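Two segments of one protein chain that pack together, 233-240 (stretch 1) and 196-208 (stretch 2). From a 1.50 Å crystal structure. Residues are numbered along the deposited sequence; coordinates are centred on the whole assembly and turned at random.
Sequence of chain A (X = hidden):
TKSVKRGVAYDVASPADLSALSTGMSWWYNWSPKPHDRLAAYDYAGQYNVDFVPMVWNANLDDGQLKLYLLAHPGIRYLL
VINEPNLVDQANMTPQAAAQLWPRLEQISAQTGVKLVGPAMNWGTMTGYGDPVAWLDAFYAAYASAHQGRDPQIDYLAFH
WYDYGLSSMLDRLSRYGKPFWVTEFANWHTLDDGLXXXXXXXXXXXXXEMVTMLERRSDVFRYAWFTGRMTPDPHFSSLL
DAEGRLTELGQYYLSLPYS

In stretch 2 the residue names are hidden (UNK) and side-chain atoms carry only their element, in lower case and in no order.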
# COMPACT_ATOMS: atom_id res chain seq x y z
N ASP A 233 -6.10 -19.71 -3.57
CA ASP A 233 -5.92 -18.90 -2.34
C ASP A 233 -5.32 -19.82 -1.25
O ASP A 233 -6.00 -20.17 -0.29
CB ASP A 233 -7.26 -18.30 -1.94
CG ASP A 233 -7.09 -17.19 -0.95
OD1 ASP A 233 -5.95 -16.97 -0.58
OD2 ASP A 233 -8.07 -16.72 -0.43
N PRO A 234 -4.11 -20.36 -1.43
CA PRO A 234 -3.55 -21.39 -0.53
C PRO A 234 -3.34 -20.92 0.92
O PRO A 234 -3.32 -21.77 1.79
CB PRO A 234 -2.20 -21.74 -1.17
CG PRO A 234 -1.85 -20.52 -1.97
CD PRO A 234 -3.19 -20.07 -2.53
N HIS A 235 -3.24 -19.62 1.16
CA HIS A 235 -3.07 -19.05 2.52
C HIS A 235 -4.40 -18.52 3.05
O HIS A 235 -4.42 -17.87 4.05
CB HIS A 235 -1.92 -18.03 2.50
CG HIS A 235 -0.64 -18.64 2.01
ND1 HIS A 235 -0.01 -19.70 2.64
CD2 HIS A 235 0.05 -18.37 0.89
CE1 HIS A 235 1.06 -20.05 1.91
NE2 HIS A 235 1.12 -19.22 0.85
N PHE A 236 -5.48 -18.65 2.30
CA PHE A 236 -6.80 -18.13 2.76
C PHE A 236 -6.72 -16.62 2.98
O PHE A 236 -7.20 -16.17 3.99
CB PHE A 236 -7.19 -18.85 4.05
CG PHE A 236 -7.29 -20.35 3.89
CD1 PHE A 236 -6.18 -21.16 3.99
CD2 PHE A 236 -8.51 -20.92 3.59
CE1 PHE A 236 -6.28 -22.54 3.82
CE2 PHE A 236 -8.60 -22.29 3.42
CZ PHE A 236 -7.48 -23.09 3.54
N SER A 237 -6.19 -15.87 2.01
CA SER A 237 -5.93 -14.41 2.07
C SER A 237 -7.13 -13.56 1.59
O SER A 237 -7.14 -12.36 1.87
CB SER A 237 -4.66 -14.10 1.27
OG SER A 237 -3.94 -13.04 1.87
N SER A 238 -8.14 -14.16 0.98
CA SER A 238 -9.31 -13.40 0.41
C SER A 238 -10.25 -12.87 1.51
O SER A 238 -10.69 -13.64 2.40
CB SER A 238 -10.10 -14.24 -0.59
OG SER A 238 -9.29 -14.56 -1.73
N LEU A 239 -10.65 -11.59 1.39
CA LEU A 239 -11.66 -10.96 2.26
C LEU A 239 -13.08 -11.08 1.68
O LEU A 239 -14.02 -10.92 2.45
CB LEU A 239 -11.34 -9.48 2.41
CG LEU A 239 -9.98 -9.11 2.97
CD1 LEU A 239 -9.83 -7.61 2.89
CD2 LEU A 239 -9.77 -9.57 4.39
N LEU A 240 -13.21 -11.41 0.40
CA LEU A 240 -14.50 -11.41 -0.35
C LEU A 240 -14.65 -12.74 -1.08
O LEU A 240 -13.64 -13.37 -1.47
CB LEU A 240 -14.54 -10.25 -1.35
CG LEU A 240 -14.61 -8.86 -0.72
CD1 LEU A 240 -14.17 -7.79 -1.70
CD2 LEU A 240 -16.00 -8.57 -0.12
N UNK A 196 4.20 -22.39 8.55
CA UNK A 196 3.44 -22.26 7.27
C UNK A 196 2.00 -21.88 7.58
O UNK A 196 1.42 -22.42 8.55
n UNK A 196 4.18 -26.86 7.06
c UNK A 196 2.99 -24.79 7.02
c UNK A 196 3.52 -23.51 6.39
o UNK A 196 4.88 -25.21 8.44
c UNK A 196 4.09 -25.64 7.59
N UNK A 197 1.45 -20.97 6.78
CA UNK A 197 0.05 -20.49 6.96
C UNK A 197 -0.81 -21.30 6.00
O UNK A 197 -0.98 -20.87 4.85
c UNK A 197 0.71 -18.45 9.13
c UNK A 197 -0.05 -18.98 6.76
c UNK A 197 -1.49 -18.53 6.97
c UNK A 197 0.93 -18.22 7.65
N UNK A 198 -1.25 -22.47 6.45
CA UNK A 198 -1.86 -23.52 5.57
C UNK A 198 -3.29 -23.76 6.07
O UNK A 198 -3.88 -24.76 5.69
c UNK A 198 -0.73 -25.25 6.99
o UNK A 198 -1.05 -24.52 7.91
c UNK A 198 -1.00 -24.78 5.55
o UNK A 198 -0.43 -26.52 7.06
N UNK A 199 -3.84 -22.83 6.85
CA UNK A 199 -5.25 -22.90 7.31
C UNK A 199 -5.82 -21.48 7.44
O UNK A 199 -5.07 -20.47 7.65
o UNK A 199 -4.84 -22.98 9.71
c UNK A 199 -5.40 -23.69 8.61
N UNK A 200 -7.14 -21.41 7.41
CA UNK A 200 -7.83 -20.14 7.73
C UNK A 200 -7.54 -19.69 9.18
O UNK A 200 -7.32 -18.46 9.40
c UNK A 200 -9.78 -17.78 7.24
c UNK A 200 -9.33 -20.26 7.45
c UNK A 200 -10.17 -19.08 7.96
c UNK A 200 -11.68 -19.33 7.85
N UNK A 201 -7.61 -20.57 10.19
CA UNK A 201 -7.34 -20.11 11.56
C UNK A 201 -5.93 -19.39 11.54
O UNK A 201 -5.79 -18.37 12.19
c UNK A 201 -9.50 -20.00 13.84
o UNK A 201 -10.45 -20.50 13.17
o UNK A 201 -9.62 -18.87 14.42
c UNK A 201 -7.45 -21.23 12.61
c UNK A 201 -8.16 -20.76 13.94
N UNK A 202 -4.96 -19.94 10.82
CA UNK A 202 -3.55 -19.51 10.98
C UNK A 202 -3.49 -18.13 10.33
O UNK A 202 -2.87 -17.27 10.91
c UNK A 202 -1.28 -22.68 10.65
n UNK A 202 -0.37 -25.04 10.82
c UNK A 202 -1.34 -24.04 11.33
c UNK A 202 -2.59 -20.51 10.34
c UNK A 202 -2.33 -21.73 11.21
N UNK A 203 -4.23 -17.92 9.24
CA UNK A 203 -4.24 -16.57 8.61
C UNK A 203 -4.98 -15.62 9.55
O UNK A 203 -4.56 -14.45 9.68
c UNK A 203 -4.88 -16.56 7.22
c UNK A 203 -3.16 -15.08 6.14
o UNK A 203 -2.54 -14.27 6.79
n UNK A 203 -2.63 -15.77 5.14
c UNK A 203 -4.62 -15.30 6.43
N UNK A 204 -6.07 -16.08 10.20
CA UNK A 204 -6.83 -15.20 11.15
C UNK A 204 -5.92 -14.81 12.31
O UNK A 204 -5.88 -13.61 12.74
c UNK A 204 -8.12 -15.87 11.66
c UNK A 204 -11.19 -16.01 12.27
n UNK A 204 -12.30 -16.83 12.78
c UNK A 204 -10.47 -16.75 11.17
c UNK A 204 -9.28 -15.94 10.67
N UNK A 205 -5.18 -15.79 12.84
CA UNK A 205 -4.24 -15.55 13.96
C UNK A 205 -3.24 -14.47 13.54
O UNK A 205 -2.96 -13.53 14.30
c UNK A 205 -3.64 -16.87 14.40
o UNK A 205 -0.85 -16.20 14.55
n UNK A 205 -1.06 -15.51 16.67
c UNK A 205 -2.86 -16.78 15.71
c UNK A 205 -1.50 -16.14 15.59
N UNK A 206 -2.67 -14.63 12.36
CA UNK A 206 -1.59 -13.72 11.92
C UNK A 206 -2.20 -12.35 11.54
O UNK A 206 -1.59 -11.32 11.89
c UNK A 206 -0.82 -14.33 10.77
n UNK A 206 1.34 -14.69 13.40
o UNK A 206 2.04 -13.63 11.50
c UNK A 206 1.31 -14.46 12.08
c UNK A 206 0.29 -15.24 11.27
N UNK A 207 -3.40 -12.32 10.96
CA UNK A 207 -4.11 -11.04 10.70
C UNK A 207 -4.31 -10.31 12.02
O UNK A 207 -4.02 -9.10 12.10
c UNK A 207 -6.28 -10.00 9.95
c UNK A 207 -5.46 -11.26 10.01
s UNK A 207 -7.88 -10.31 9.20
c UNK A 207 -7.37 -10.28 7.48
N UNK A 208 -4.78 -10.98 13.05
CA UNK A 208 -5.02 -10.28 14.33
C UNK A 208 -3.68 -9.71 14.86
O UNK A 208 -3.64 -8.57 15.33
c UNK A 208 -5.71 -11.21 15.31

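Position 196 carries three carbons, the third bearing one oxygen and one nitrogen: a carboxamide on a two-carbon stem, so glutamine. The end of Gln196 leads away from stretch 1 and adds almost nothing to the contact.

Position 197 has four carbons, forked at the first, with one arm two carbons long, and its CB lies 4.2 Å from His235 ND1: isoleucine. Its backbone carbonyl makes the polar contact: Ile197 O receives a hydrogen bond from His235 ND1 at 2.7 Å, nearly straight at 173° and met at the edge of the imidazole, near its plane. As the donor in this bond, ND1 carries a hydrogen.

Position 198 shows two carbons, the second holding two oxygens, a short carboxylate: aspartate. The CA-to-CB bond of Asp198 points away from stretch 1, while its backbone lies alongside, with Asp198 CA 5.5 Å from His235 CA.

At 199 there is one carbon and then one oxygen, and the backbone C of this position lies 3.5 Å from Phe236 CD1; the side chain is that of serine. Ser199 precedes the helix as its N-cap, and its side-chain OG accepts from the backbone N of position 202 at 3.2 Å.

Position 200 has four carbons forked at the second; its backbone N sits over one face of the Phe236 ring, 3.6 Å from Phe236 CD1, and its CB is 4.0 Å from Phe236 CD2. This is leucine. With Ser199 and Leu200 both against it, the ring packs at the start of the helix.

Position 201 bears three carbons, the third with two oxygens: glutamate, out of reach of stretch 1. Position 202 is four carbons in a row ending in nitrogen, so lysine; Lys202 NZ forms a salt bridge with Asp198 OD1 at 3.0 Å, fastening the helix start to the loop before it.

Position 203 again has three carbons, the last carrying one oxygen and one nitrogen, and the nitrogen approaches a backbone carbonyl of stretch 1. This is glutamine. Gln203 NE2 donates to His235 O at 3.0 Å and 167°.

Position 204, four carbons ending in nitrogen, is lysine, and its end leads away. Positions 205 and 206 both have three carbons ending in one oxygen and one nitrogen, both glutamine, and both are out of reach; Gln206 NE2 donates to Gln205 OE1 at 2.9 Å.

Position 207 is unbranched, two carbons, a sulfur and a carbon, and its last carbon lies 4.0 Å from Leu239 CD2: methionine. Position 208 has a single carbon, alanine, and makes no contact.

The rule is reciprocal use of one residue. His235 donates through its ring to Ile197 O and accepts through its carbonyl from Gln203, spanning the loop and the helix. It sits in a type I turn from Asp233 to Phe236, where Phe236 N bonds back to Asp233 O at 3.0 Å, while Asp233 OD1 accepts from Ser237 N at 2.8 Å. Phe236 then packs on the helix start, and Leu239 with Met207 adds an apolar touch farther along.

Stretch 2 (196-208) QIDSLEKQKQQMA
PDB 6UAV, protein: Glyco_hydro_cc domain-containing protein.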